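Local coordinates for protein 2-ON-2 hemoglobin (PDB 2XYK) that binds heme b as a bacterial group II truncated (2-on-2) hemoglobin and probably carries oxygen, at residues 21-25 and 97-103; 51-55 and 67-71. One frame throughout, in Å; residues are numbered along the deposited sequence.

Contact 1 (21-25 and 97-103); sequences LTRRF and FRRAMDE
Leu21 lays its CD1 methyl over the backbone of the facing helix, 3.5 Å from N of Met101 and 3.6 Å from C of Ala100; its chi1 t, chi2 p rotamer brings CD1 within 4.0 Å of Ala100 CB and 3.9 Å of Met101 CG, while CD2 lies 4.2 Å from Phe97 CE1. Both segments are α-helical, with axes 8.5 Å apart at closest approach and N-to-C directions at 136°. The small side chain of Ala100 suits this close approach: Ala100 CB points at the other helix and sits 3.6 Å from Phe25 N and 4.0 Å from Phe25 CB; the CA atoms of Phe25 and Ala100 are 5.1 Å apart. The crossing joins helix 14-31 to helix 87-104, the B and G helices of the globin fold, and so ties the two antiparallel helix pairs of the 2-on-2 sandwich together. On the heme-facing side, Phe25 and Phe97, both chi1 t, form a T-shaped pair: the edge of Phe97 meets the face of Phe25, with centroids 6.0 Å apart and planes at 74°. Trp93 extends this aromatic cluster. At the solvent-facing margin, Arg24 (t, p, t) forms a salt bridge from NE to Glu103 OE1 (2.6 Å), with a weak second hydrogen bond from NH2 to the same OE1 (3.3 Å). Glu103 OE2 forms a second salt bridge with Arg99 NE at 2.8 Å, so one carboxylate bridges two arginines whose NH2 atoms lie 3.7 Å apart.

Contact 2 (51-55 and 67-71); sequences AKFYD and YVEKH. With HEM (protoporphyrin IX containing Fe), chain C.
Helix 47-60, the E helix of the globin fold, meets the short helix 66-71 beside the heme propionates, with segment axes 10.0 Å apart at closest approach and N-to-C directions at 132°. Both segments are α-helical, and the nearest CA atoms across them are those of Asp55 and Tyr67, 4.8 Å apart. Ala51 starts the first segment, its O accepting Asp55 N at 3.1 Å. Lys52 follows in an m, t, m, t rotamer: CG passes 4.1 Å from His71 NE2, and the chain then runs on to the heme, where NZ donates to HEM O1A at 2.7 Å and to HEM O1D at 3.2 Å, bridging both propionates. The O of Lys52 lies 3.6 Å from Tyr67 CD2, at the edge of the tyrosine ring. Tyr67, with chi1 t, sends OH to HEM O2D at 2.6 Å, although the hydroxyl is placed less surely, so the two helices grip the same propionate. Phe53 turns away from helix 66-71 to line the pocket, its CE1 3.6 Å from HEM CHD. Asp55, at the end of the segment, points its CB toward the other helix, 4.0 Å from Tyr67 CB. Its OD2 forms a salt bridge with NZ of Lys70, which is fully extended beyond chi1, at 2.7 Å. The same OD2 accepts a hydrogen bond of 2.6 Å from water 1, whose oxygen is also 2.8 Å from His71 NE2.

The two contacts have centres 18 Å apart, on opposite sides of the chain's centre, and together follow helices 14-31, 47-60, 66-71 and 87-104 in chain order; contact 2 is nested inside the loop that contact 1 closes. Helix 47-60 connects them, packing on both helices of contact 1: Phe53 CE2 lies 3.8 Å from Phe25 CD2, Phe53 CZ 3.8 Å from Phe97 CE1, and Thr22 CG2 3.6 Å from Tyr54 N. Phe53 thus links the aromatic side chains of contact 1 to the heme edge, while contact 2 fastens the propionates at the pocket's mouth. His80, the axial iron ligand, closes helix 76-80, the next helix along the chain after 66-71.

Contact 1 (21-25 and 97-103)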
# COMPACT_ATOMS: atom_id res chain seq x y z
N LEU A 21 -3.69 4.02 -7.59
CA LEU A 21 -3.22 4.16 -6.22
C LEU A 21 -1.76 3.73 -6.10
O LEU A 21 -0.94 4.48 -5.60
CB LEU A 21 -4.10 3.34 -5.26
CG LEU A 21 -3.67 3.30 -3.79
CD1 LEU A 21 -3.81 4.68 -3.08
CD2 LEU A 21 -4.51 2.27 -3.08
N THR A 22 -1.45 2.53 -6.57
CA THR A 22 -0.13 1.95 -6.38
C THR A 22 0.92 2.70 -7.22
O THR A 22 2.04 2.91 -6.77
CB THR A 22 -0.16 0.43 -6.71
OG1 THR A 22 -1.20 -0.19 -5.95
CG2 THR A 22 1.16 -0.25 -6.35
N ARG A 23 0.54 3.11 -8.44
CA ARG A 23 1.40 3.91 -9.31
C ARG A 23 1.75 5.23 -8.67
O ARG A 23 2.92 5.62 -8.69
CB ARG A 23 0.78 4.17 -10.69
CG ARG A 23 1.65 4.99 -11.70
CD ARG A 23 2.88 4.21 -12.21
NE ARG A 23 2.51 2.86 -12.66
CZ ARG A 23 2.29 2.50 -13.92
NH1 ARG A 23 2.41 3.36 -14.93
NH2 ARG A 23 1.95 1.24 -14.18
N ARG A 24 0.73 5.94 -8.15
CA ARG A 24 0.96 7.24 -7.54
C ARG A 24 1.80 7.13 -6.26
O ARG A 24 2.57 8.03 -5.95
CB ARG A 24 -0.38 7.94 -7.24
CG ARG A 24 -0.25 9.38 -6.69
CD ARG A 24 0.52 10.29 -7.71
NE ARG A 24 0.62 11.69 -7.28
CZ ARG A 24 1.57 12.55 -7.64
NH1 ARG A 24 2.57 12.16 -8.43
NH2 ARG A 24 1.54 13.80 -7.19
N PHE A 25 1.61 6.05 -5.49
CA PHE A 25 2.39 5.79 -4.26
C PHE A 25 3.91 5.72 -4.50
O PHE A 25 4.67 6.39 -3.82
CB PHE A 25 1.92 4.48 -3.61
CG PHE A 25 2.71 4.07 -2.39
CD1 PHE A 25 2.68 4.83 -1.22
CD2 PHE A 25 3.46 2.88 -2.40
CE1 PHE A 25 3.41 4.44 -0.08
CE2 PHE A 25 4.19 2.49 -1.26
CZ PHE A 25 4.15 3.27 -0.10
N PHE A 97 1.52 7.00 1.06
CA PHE A 97 0.27 6.23 0.95
C PHE A 97 -0.95 7.12 1.19
O PHE A 97 -1.94 6.97 0.49
CB PHE A 97 0.23 5.00 1.88
CG PHE A 97 -0.90 4.04 1.55
CD1 PHE A 97 -0.75 3.10 0.52
CD2 PHE A 97 -2.12 4.10 2.23
CE1 PHE A 97 -1.81 2.23 0.20
CE2 PHE A 97 -3.16 3.23 1.92
CZ PHE A 97 -3.01 2.29 0.90
N ARG A 98 -0.88 8.02 2.17
CA ARG A 98 -1.98 8.95 2.44
C ARG A 98 -2.27 9.83 1.25
O ARG A 98 -3.41 9.94 0.82
CB ARG A 98 -1.68 9.83 3.66
CG ARG A 98 -2.92 10.53 4.27
CD ARG A 98 -2.58 11.05 5.67
NE ARG A 98 -3.34 12.24 6.05
N ARG A 99 -1.22 10.47 0.71
CA ARG A 99 -1.36 11.35 -0.44
C ARG A 99 -1.81 10.62 -1.70
O ARG A 99 -2.58 11.17 -2.49
CB ARG A 99 -0.06 12.11 -0.74
CG ARG A 99 -0.24 13.22 -1.75
CD ARG A 99 0.82 14.32 -1.66
NE ARG A 99 0.89 15.01 -2.95
CZ ARG A 99 1.83 15.88 -3.31
NH1 ARG A 99 2.84 16.20 -2.49
NH2 ARG A 99 1.78 16.43 -4.53
N ALA A 100 -1.28 9.41 -1.91
CA ALA A 100 -1.70 8.60 -3.04
C ALA A 100 -3.19 8.26 -2.97
O ALA A 100 -3.88 8.33 -3.99
CB ALA A 100 -0.83 7.34 -3.19
N MET A 101 -3.67 7.92 -1.77
CA MET A 101 -5.10 7.64 -1.52
C MET A 101 -5.96 8.87 -1.76
O MET A 101 -6.99 8.79 -2.44
CB MET A 101 -5.38 7.26 -0.06
CG MET A 101 -5.02 5.90 0.37
SD MET A 101 -5.91 5.58 1.92
CE MET A 101 -7.38 4.92 1.20
N ASP A 102 -5.55 9.99 -1.17
CA ASP A 102 -6.31 11.26 -1.26
C ASP A 102 -6.48 11.64 -2.72
O ASP A 102 -7.52 12.15 -3.11
CB ASP A 102 -5.62 12.42 -0.49
CG ASP A 102 -5.72 12.28 1.05
OD1 ASP A 102 -6.57 11.51 1.55
OD2 ASP A 102 -4.94 12.95 1.78
N GLU A 103 -5.45 11.37 -3.54
CA GLU A 103 -5.48 11.75 -4.94
C GLU A 103 -6.22 10.78 -5.87
O GLU A 103 -6.57 11.15 -6.98
CB GLU A 103 -4.06 12.02 -5.47
CG GLU A 103 -3.51 13.40 -5.10
CD GLU A 103 -1.98 13.49 -5.26
OE1 GLU A 103 -1.42 12.73 -6.09
OE2 GLU A 103 -1.36 14.32 -4.55

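Contact 2 (51-55 and 67-71)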
# COMPACT_ATOMS: atom_id res chain seq x y z
N ALA A 51 4.48 -4.01 -8.72
CA ALA A 51 3.71 -5.21 -9.10
C ALA A 51 3.18 -5.94 -7.86
O ALA A 51 2.01 -6.29 -7.80
CB ALA A 51 4.58 -6.16 -9.96
N LYS A 52 4.05 -6.16 -6.87
CA LYS A 52 3.67 -6.91 -5.67
C LYS A 52 2.64 -6.17 -4.81
O LYS A 52 1.68 -6.78 -4.32
CB LYS A 52 4.90 -7.28 -4.84
CG LYS A 52 5.78 -8.34 -5.49
CD LYS A 52 6.90 -8.76 -4.58
CE LYS A 52 7.88 -7.64 -4.42
NZ LYS A 52 9.21 -8.10 -3.88
N PHE A 53 2.82 -4.86 -4.63
CA PHE A 53 1.90 -4.06 -3.80
C PHE A 53 0.54 -3.96 -4.46
O PHE A 53 -0.49 -4.08 -3.80
CB PHE A 53 2.49 -2.67 -3.49
CG PHE A 53 1.84 -1.98 -2.30
CD1 PHE A 53 1.34 -2.71 -1.22
CD2 PHE A 53 1.74 -0.59 -2.27
CE1 PHE A 53 0.75 -2.07 -0.11
CE2 PHE A 53 1.14 0.07 -1.16
CZ PHE A 53 0.67 -0.66 -0.09
N TYR A 54 0.53 -3.77 -5.78
CA TYR A 54 -0.70 -3.75 -6.54
C TYR A 54 -1.46 -5.08 -6.37
O TYR A 54 -2.67 -5.05 -6.11
CB TYR A 54 -0.37 -3.43 -8.01
CG TYR A 54 -1.38 -3.87 -9.02
CD1 TYR A 54 -2.56 -3.13 -9.26
CD2 TYR A 54 -1.16 -5.03 -9.76
CE1 TYR A 54 -3.50 -3.57 -10.20
CE2 TYR A 54 -2.07 -5.47 -10.70
CZ TYR A 54 -3.23 -4.74 -10.92
OH TYR A 54 -4.10 -5.22 -11.87
N ASP A 55 -0.77 -6.22 -6.49
CA ASP A 55 -1.38 -7.54 -6.28
C ASP A 55 -1.85 -7.70 -4.83
O ASP A 55 -2.93 -8.24 -4.59
CB ASP A 55 -0.40 -8.69 -6.58
CG ASP A 55 -0.17 -8.93 -8.07
OD1 ASP A 55 -0.88 -8.32 -8.93
OD2 ASP A 55 0.79 -9.69 -8.37
N TYR A 67 -2.20 -11.82 -4.97
CA TYR A 67 -0.93 -11.83 -4.25
C TYR A 67 -0.72 -13.23 -3.64
O TYR A 67 0.32 -13.86 -3.81
CB TYR A 67 -0.90 -10.75 -3.16
CG TYR A 67 0.37 -10.79 -2.37
CD1 TYR A 67 0.51 -11.67 -1.30
CD2 TYR A 67 1.46 -9.97 -2.70
CE1 TYR A 67 1.69 -11.75 -0.59
CE2 TYR A 67 2.65 -10.04 -1.97
CZ TYR A 67 2.74 -10.94 -0.93
OH TYR A 67 3.90 -11.03 -0.20
N VAL A 68 -1.73 -13.73 -2.95
CA VAL A 68 -1.60 -15.04 -2.34
C VAL A 68 -1.37 -16.15 -3.38
O VAL A 68 -0.47 -16.98 -3.22
CB VAL A 68 -2.69 -15.29 -1.29
CG1 VAL A 68 -2.63 -16.76 -0.79
CG2 VAL A 68 -2.47 -14.34 -0.12
N GLU A 69 -2.12 -16.12 -4.48
CA GLU A 69 -1.92 -17.04 -5.61
C GLU A 69 -0.45 -17.15 -6.04
O GLU A 69 0.03 -18.25 -6.31
CB GLU A 69 -2.75 -16.59 -6.80
CG GLU A 69 -3.33 -17.73 -7.62
CD GLU A 69 -3.89 -17.27 -8.97
OE1 GLU A 69 -4.46 -16.15 -9.03
OE2 GLU A 69 -3.74 -18.05 -9.95
N LYS A 70 0.26 -16.02 -6.09
CA LYS A 70 1.66 -16.00 -6.55
C LYS A 70 2.68 -16.28 -5.46
O LYS A 70 3.60 -17.06 -5.66
CB LYS A 70 2.02 -14.65 -7.21
CG LYS A 70 1.12 -14.25 -8.36
CD LYS A 70 1.50 -12.87 -8.90
CE LYS A 70 0.67 -12.53 -10.15
NZ LYS A 70 1.08 -11.17 -10.55
N HIS A 71 2.50 -15.66 -4.30
CA HIS A 71 3.54 -15.64 -3.27
C HIS A 71 3.15 -16.43 -2.01
O HIS A 71 3.99 -16.65 -1.14
CB HIS A 71 3.89 -14.17 -2.94
CG HIS A 71 3.98 -13.28 -4.15
ND1 HIS A 71 5.02 -13.36 -5.06
CD2 HIS A 71 3.16 -12.30 -4.61
CE1 HIS A 71 4.83 -12.47 -6.02
NE2 HIS A 71 3.71 -11.82 -5.78
CHA HEM C . 7.52 -4.89 0.44
CHB HEM C . 8.87 -0.92 3.01
CHC HEM C . 4.51 -1.02 5.21
CHD HEM C . 2.90 -4.12 1.86
C1A HEM C . 8.27 -3.86 0.99
C2A HEM C . 9.69 -3.64 0.78
C3A HEM C . 10.07 -2.56 1.49
C4A HEM C . 8.90 -2.04 2.17
CMA HEM C . 11.49 -1.92 1.60
CAA HEM C . 10.57 -4.54 -0.12
CBA HEM C . 10.28 -4.14 -1.59
CGA HEM C . 10.50 -5.24 -2.62
O1A HEM C . 10.68 -6.45 -2.30
O2A HEM C . 10.49 -4.91 -3.83
C1B HEM C . 7.83 -0.60 3.87
C2B HEM C . 7.78 0.43 4.90
C3B HEM C . 6.57 0.38 5.49
C4B HEM C . 5.81 -0.68 4.85
CMB HEM C . 8.91 1.42 5.26
CAB HEM C . 6.00 1.25 6.65
CBB HEM C . 6.41 1.05 7.90
C1C HEM C . 3.68 -1.83 4.48
C2C HEM C . 2.27 -2.00 4.70
C3C HEM C . 1.80 -2.85 3.78
C4C HEM C . 2.92 -3.24 2.94
CMC HEM C . 1.52 -1.28 5.85
CAC HEM C . 0.33 -3.34 3.63
CBC HEM C . -0.68 -2.45 3.51
C1D HEM C . 3.98 -4.70 1.21
C2D HEM C . 3.93 -5.84 0.31
C3D HEM C . 5.37 -6.08 -0.13
C4D HEM C . 6.15 -5.07 0.55
CMD HEM C . 2.67 -6.64 -0.13
CAD HEM C . 5.89 -7.18 -1.09
CBD HEM C . 6.21 -8.35 -0.15
CGD HEM C . 6.92 -9.47 -0.89
O1D HEM C . 8.16 -9.39 -1.09
O2D HEM C . 6.22 -10.43 -1.27
NA HEM C . 7.82 -2.87 1.84
NB HEM C . 6.59 -1.24 3.87
NC HEM C . 4.05 -2.60 3.41
ND HEM C . 5.29 -4.28 1.31
FE HEM C . 5.92 -2.78 2.62
O HOH W 1 3.33 -9.77 -7.65
O HOH W 2 5.39 -1.54 1.24